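Local coordinates for protein URE2 (Lodderomyces elongisporus NRRL YB-4239, PDB 4EXJ) that is of unknown function but belongs to the glutathione S-transferase superfamily, is named after the yeast regulator Ure2 and probably binds glutathione, at residues 24-29 and 77-82; 18-23 and 161-166. All coordinates share one frame; numbering follows the deposited sequence.

Contact 1 of 2, residues 24-29 and 77-82; sequences LNAPIK and DTYDKE
Tyr79 sets CG anti to its carbonyl carbon, beside the backbone N (chi1 -60°), which carries the ring from the last turn of helix 68-79 onto Ala26, Pro27 and Ile28, while Leu24 CG takes the same position (chi1 -75°) and sends both methyls to Asp80. The ring is the centre of the contact. Ala26 CB lies over one face, 4.0 Å from Tyr79 CG. Pro27 approaches obliquely, its CG 3.5 Å from Tyr79 CE1 and its CD against Tyr79 CD1, and Ile28 CD1 reaches Tyr79 CE2 at 4.0 Å. Thr78 CG2, from the same helix turn, sits 3.6 Å above the middle of the ring. At the far end a water joins the two segments: it donates to Pro27 O at 2.8 Å and lies 3.0 Å from Tyr79 OH, so the phenol is tied to the chain entering the strand. Leu24 crosses Asp80 at about a right angle, with CD2 3.8 Å from Asp80 CG. The carboxylate itself turns to the following loop, where OD2 accepts from Phe85 N and OD1 from Lys84 N. Asn25 ends helix 15-23 in a Schellman motif, and Pro27 centres an inverse gamma turn before strand 28-32. This is the helix-to-strand turn of the beta-alpha-beta unit opening the thioredoxin-like domain of glutathione S-transferases, packed against the end of that domain's last helix.

Contact 2 of 2, residues 18-23 and 161-166; sequences LVLGKL and FTIVDI
Leu20, set between Ile163 and Ile166, makes the tightly packed part of this contact. The closest approach is Leu20 CD2 to Ile163 CG2 at 3.7 Å; that isoleucine places CG1 between its backbone N and carbonyl carbon (chi1 58°), leaving CG2 to meet the leucine. Leu20 meets Ile166 at about a right angle, with its CD1 3.9 Å from Ile166 CD1. Val19 and Ile166 run antiparallel alongside one another, with a wider separation of 4.1 Å between Val19 CG1 and Ile166 CG2. Leu23 stands at the looser margin, partly exposed, whereas the other side chains that touch across the contact are buried: its CD1 meets Ile166 CD1 tip to tip at 4.1 Å and comes obliquely to the Phe161 ring, 3.8 Å from CE1. Phe161 also stacks on Phe205. Farther round helix 15-23, the partly exposed Lys22 makes a long, weak ion pair with Glu214. No hydrogen bond crosses between the segments, yet the start of helix 163-179 is firmly set. Thr162 and Asp165 make a capping box, in which Thr162 N donates to the anti lone pair of Asp165 OD2 at 2.8 Å and Thr162 OG1 accepts from Val164 N at 3.2 Å. Asp165 OD1 is held in turn by Trp198 NE1 and Phe156 N. Such a capping box, on a buried helix packed against the thioredoxin-like domain, is characteristic of glutathione S-transferases.

In the fold
From the N terminus the chain forms strand 4-8, then helix 15-23, whose last turns supply the first side of contact 2. It leaves that helix directly into 24-29, the first side of contact 1, where Ala26 N probably hydrogen-bonds Gly21 O, 3.0 Å away. After the rest of the four-stranded sheet, helix 68-79 returns and 77-82 closes contact 1. The chain then runs through the long helices 93-120 and 129-149 before 161-166 closes contact 2. Contact 1 is therefore nested inside the loop closed by contact 2: one lies within the thioredoxin-like unit, near its surface, and joins its first helix-to-strand turn to its last helix; the other joins that unit to the mainly helical C-terminal part.

Contact 1 of 2, residues 24-29 and 77-82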
loop_
_atom_site.group_PDB
_atom_site.type_symbol
_atom_site.label_atom_id
_atom_site.label_comp_id
_atom_site.label_asym_id
_atom_site.label_seq_id
_atom_site.Cartn_x
_atom_site.Cartn_y
_atom_site.Cartn_z
ATOM N N LEU B 24 0.154 21.377 10.552
ATOM C CA LEU B 24 0.695 22.395 9.654
ATOM C C LEU B 24 -0.108 23.682 9.672
ATOM O O LEU B 24 0.289 24.671 9.050
ATOM C CB LEU B 24 0.680 21.876 8.211
ATOM C CG LEU B 24 1.744 20.846 7.846
ATOM C CD1 LEU B 24 1.469 20.200 6.472
ATOM C CD2 LEU B 24 3.135 21.493 7.906
ATOM N N ASN B 25 -1.248 23.659 10.349
ATOM C CA ASN B 25 -2.248 24.713 10.182
ATOM C C ASN B 25 -2.475 25.036 8.721
ATOM O O ASN B 25 -2.488 26.202 8.329
ATOM C CB ASN B 25 -1.856 25.968 10.953
ATOM C CG ASN B 25 -2.189 25.860 12.426
ATOM O OD1 ASN B 25 -3.359 25.869 12.809
ATOM N ND2 ASN B 25 -1.161 25.741 13.260
ATOM N N ALA B 26 -2.643 23.988 7.917
ATOM C CA ALA B 26 -2.836 24.137 6.483
ATOM C C ALA B 26 -4.219 24.668 6.191
ATOM O O ALA B 26 -5.173 24.404 6.936
ATOM C CB ALA B 26 -2.621 22.803 5.763
ATOM N N PRO B 27 -4.331 25.432 5.102
ATOM C CA PRO B 27 -5.597 26.005 4.677
ATOM C C PRO B 27 -6.477 24.926 4.068
ATOM O O PRO B 27 -6.758 24.940 2.873
ATOM C CB PRO B 27 -5.173 27.032 3.627
ATOM C CG PRO B 27 -3.896 26.495 3.066
ATOM C CD PRO B 27 -3.210 25.827 4.229
ATOM N N ILE B 28 -6.878 23.972 4.899
ATOM C CA ILE B 28 -7.679 22.850 4.450
ATOM C C ILE B 28 -8.957 22.771 5.263
ATOM O O ILE B 28 -8.907 22.640 6.480
ATOM C CB ILE B 28 -6.920 21.514 4.651
ATOM C CG1 ILE B 28 -5.589 21.526 3.898
ATOM C CG2 ILE B 28 -7.799 20.335 4.225
ATOM C CD1 ILE B 28 -4.838 20.216 3.979
ATOM N N LYS B 29 -10.103 22.846 4.598
ATOM C CA LYS B 29 -11.363 22.710 5.306
ATOM C C LYS B 29 -11.653 21.242 5.542
ATOM O O LYS B 29 -11.530 20.434 4.628
ATOM C CB LYS B 29 -12.504 23.361 4.523
ATOM C CG LYS B 29 -12.523 24.878 4.664
ATOM C CD LYS B 29 -13.654 25.515 3.872
ATOM C CE LYS B 29 -13.670 27.021 4.068
ATOM N NZ LYS B 29 -14.750 27.673 3.276
ATOM N N ASP B 77 3.985 17.808 0.489
ATOM C CA ASP B 77 4.618 18.463 -0.654
ATOM C C ASP B 77 4.020 19.846 -0.858
ATOM O O ASP B 77 4.731 20.812 -1.156
ATOM C CB ASP B 77 4.425 17.647 -1.930
ATOM C CG ASP B 77 5.191 18.218 -3.104
ATOM O OD1 ASP B 77 6.428 18.074 -3.125
ATOM O OD2 ASP B 77 4.556 18.803 -4.004
ATOM N N THR B 78 2.708 19.935 -0.685
ATOM C CA THR B 78 1.984 21.144 -1.030
ATOM C C THR B 78 2.072 22.221 0.056
ATOM O O THR B 78 2.269 23.391 -0.265
ATOM C CB THR B 78 0.523 20.802 -1.372
ATOM O OG1 THR B 78 0.504 19.837 -2.430
ATOM C CG2 THR B 78 -0.261 22.042 -1.788
ATOM N N TYR B 79 1.974 21.823 1.326
ATOM C CA TYR B 79 1.832 22.766 2.451
ATOM C C TYR B 79 2.964 22.786 3.475
ATOM O O TYR B 79 3.070 23.717 4.278
ATOM C CB TYR B 79 0.508 22.521 3.177
ATOM C CG TYR B 79 -0.695 22.689 2.293
ATOM C CD1 TYR B 79 -1.127 23.957 1.903
ATOM C CD2 TYR B 79 -1.407 21.584 1.850
ATOM C CE1 TYR B 79 -2.242 24.109 1.089
ATOM C CE2 TYR B 79 -2.514 21.729 1.040
ATOM C CZ TYR B 79 -2.922 22.989 0.661
ATOM O OH TYR B 79 -4.025 23.108 -0.145
ATOM N N ASP B 80 3.800 21.758 3.491
ATOM C CA ASP B 80 4.899 21.739 4.449
ATOM C C ASP B 80 6.115 22.409 3.805
ATOM O O ASP B 80 7.074 21.750 3.402
ATOM C CB ASP B 80 5.211 20.309 4.884
ATOM C CG ASP B 80 6.176 20.249 6.042
ATOM O OD1 ASP B 80 6.645 21.322 6.500
ATOM O OD2 ASP B 80 6.479 19.124 6.494
ATOM N N LYS B 81 6.056 23.733 3.712
ATOM C CA LYS B 81 7.105 24.502 3.042
ATOM C C LYS B 81 8.467 24.452 3.739
ATOM O O LYS B 81 9.500 24.563 3.073
ATOM C CB LYS B 81 6.653 25.952 2.883
ATOM C CG LYS B 81 5.371 26.083 2.107
ATOM C CD LYS B 81 5.555 25.521 0.713
ATOM C CE LYS B 81 4.390 25.890 -0.174
ATOM N NZ LYS B 81 4.576 25.319 -1.532
ATOM N N GLU B 82 8.491 24.303 5.067
ATOM C CA GLU B 82 9.760 24.179 5.788
ATOM C C GLU B 82 10.266 22.736 5.867
ATOM O O GLU B 82 11.292 22.472 6.477
ATOM C CB GLU B 82 9.639 24.734 7.214
ATOM C CG GLU B 82 9.204 26.196 7.291
ATOM C CD GLU B 82 10.302 27.165 6.885
ATOM O OE1 GLU B 82 11.420 26.704 6.573
ATOM O OE2 GLU B 82 10.046 28.389 6.880
HETATM O O HOH W 1 -5.996 25.352 0.248
#

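Contact 2 of 2, residues 18-23 and 161-166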
loop_
_atom_site.group_PDB
_atom_site.type_symbol
_atom_site.label_atom_id
_atom_site.label_comp_id
_atom_site.label_asym_id
_atom_site.label_seq_id
_atom_site.Cartn_x
_atom_site.Cartn_y
_atom_site.Cartn_z
ATOM N N LEU B 18 -5.774 14.264 8.368
ATOM C CA LEU B 18 -6.352 15.183 9.292
ATOM C C LEU B 18 -5.348 15.659 10.321
ATOM O O LEU B 18 -5.175 16.823 10.525
ATOM C CB LEU B 18 -7.480 14.468 10.005
ATOM C CG LEU B 18 -8.274 15.195 11.068
ATOM C CD1 LEU B 18 -9.000 16.307 10.430
ATOM C CD2 LEU B 18 -9.274 14.230 11.680
ATOM N N VAL B 19 -4.637 14.728 10.914
ATOM C CA VAL B 19 -3.556 15.093 11.825
ATOM C C VAL B 19 -2.502 15.985 11.142
ATOM O O VAL B 19 -2.118 17.019 11.688
ATOM C CB VAL B 19 -2.869 13.844 12.426
ATOM C CG1 VAL B 19 -1.563 14.201 13.144
ATOM C CG2 VAL B 19 -3.846 13.108 13.368
ATOM N N LEU B 20 -2.002 15.562 9.974
ATOM C CA LEU B 20 -0.971 16.357 9.292
ATOM C C LEU B 20 -1.455 17.773 8.958
ATOM O O LEU B 20 -0.749 18.748 9.221
ATOM C CB LEU B 20 -0.468 15.667 8.019
ATOM C CG LEU B 20 0.589 16.487 7.267
ATOM C CD1 LEU B 20 1.810 16.683 8.102
ATOM C CD2 LEU B 20 0.968 15.749 5.990
ATOM N N GLY B 21 -2.645 17.883 8.385
ATOM C CA GLY B 21 -3.200 19.204 8.044
ATOM C C GLY B 21 -3.258 20.128 9.252
ATOM O O GLY B 21 -2.908 21.306 9.169
ATOM N N LYS B 22 -3.716 19.594 10.377
ATOM C CA LYS B 22 -3.784 20.388 11.610
ATOM C C LYS B 22 -2.417 20.757 12.179
ATOM O O LYS B 22 -2.222 21.886 12.629
ATOM C CB LYS B 22 -4.634 19.679 12.651
ATOM C CG LYS B 22 -6.077 19.537 12.206
ATOM C CD LYS B 22 -7.021 19.389 13.385
ATOM C CE LYS B 22 -8.392 19.962 13.049
ATOM N NZ LYS B 22 -9.144 20.302 14.288
ATOM N N LEU B 23 -1.461 19.830 12.147
ATOM C CA LEU B 23 -0.099 20.140 12.614
ATOM C C LEU B 23 0.525 21.278 11.821
ATOM O O LEU B 23 1.330 22.044 12.355
ATOM C CB LEU B 23 0.821 18.914 12.542
ATOM C CG LEU B 23 0.530 17.781 13.534
ATOM C CD1 LEU B 23 1.520 16.643 13.292
ATOM C CD2 LEU B 23 0.628 18.273 14.968
ATOM N N PHE B 161 10.068 13.438 14.300
ATOM C CA PHE B 161 8.691 13.054 13.975
ATOM C C PHE B 161 8.352 13.446 12.530
ATOM O O PHE B 161 8.502 14.607 12.137
ATOM C CB PHE B 161 7.769 13.782 14.960
ATOM C CG PHE B 161 6.293 13.507 14.790
ATOM C CD1 PHE B 161 5.531 14.236 13.888
ATOM C CD2 PHE B 161 5.655 12.590 15.617
ATOM C CE1 PHE B 161 4.165 14.010 13.783
ATOM C CE2 PHE B 161 4.290 12.367 15.512
ATOM C CZ PHE B 161 3.554 13.075 14.611
ATOM N N THR B 162 7.885 12.473 11.733
ATOM C CA THR B 162 7.508 12.742 10.348
ATOM C C THR B 162 6.162 12.121 9.947
ATOM O O THR B 162 5.457 11.497 10.756
ATOM C CB THR B 162 8.533 12.159 9.341
ATOM O OG1 THR B 162 8.525 10.723 9.398
ATOM C CG2 THR B 162 9.943 12.697 9.611
ATOM N N ILE B 163 5.803 12.322 8.690
ATOM C CA ILE B 163 4.584 11.715 8.154
ATOM C C ILE B 163 4.579 10.194 8.315
ATOM O O ILE B 163 3.509 9.593 8.365
ATOM C CB ILE B 163 4.298 12.114 6.669
ATOM C CG1 ILE B 163 5.470 11.713 5.749
ATOM C CG2 ILE B 163 3.909 13.625 6.564
ATOM C CD1 ILE B 163 5.265 12.082 4.300
ATOM N N VAL B 164 5.746 9.552 8.383
ATOM C CA VAL B 164 5.758 8.103 8.604
ATOM C C VAL B 164 5.286 7.792 10.032
ATOM O O VAL B 164 4.478 6.869 10.273
ATOM C CB VAL B 164 7.142 7.509 8.354
ATOM C CG1 VAL B 164 7.182 6.041 8.794
ATOM C CG2 VAL B 164 7.505 7.634 6.867
ATOM N N ASP B 165 5.767 8.576 10.992
ATOM C CA ASP B 165 5.258 8.427 12.351
ATOM C C ASP B 165 3.769 8.719 12.442
ATOM O O ASP B 165 3.077 8.049 13.194
ATOM C CB ASP B 165 6.024 9.300 13.345
ATOM C CG ASP B 165 7.520 9.040 13.290
ATOM O OD1 ASP B 165 7.969 7.950 13.727
ATOM O OD2 ASP B 165 8.222 9.920 12.748
ATOM N N ILE B 166 3.282 9.715 11.701
ATOM C CA ILE B 166 1.842 9.968 11.676
ATOM C C ILE B 166 1.106 8.729 11.147
ATOM O O ILE B 166 0.121 8.281 11.760
ATOM C CB ILE B 166 1.490 11.179 10.815
ATOM C CG1 ILE B 166 2.084 12.464 11.421
ATOM C CG2 ILE B 166 -0.016 11.331 10.650
ATOM C CD1 ILE B 166 1.945 13.674 10.504
#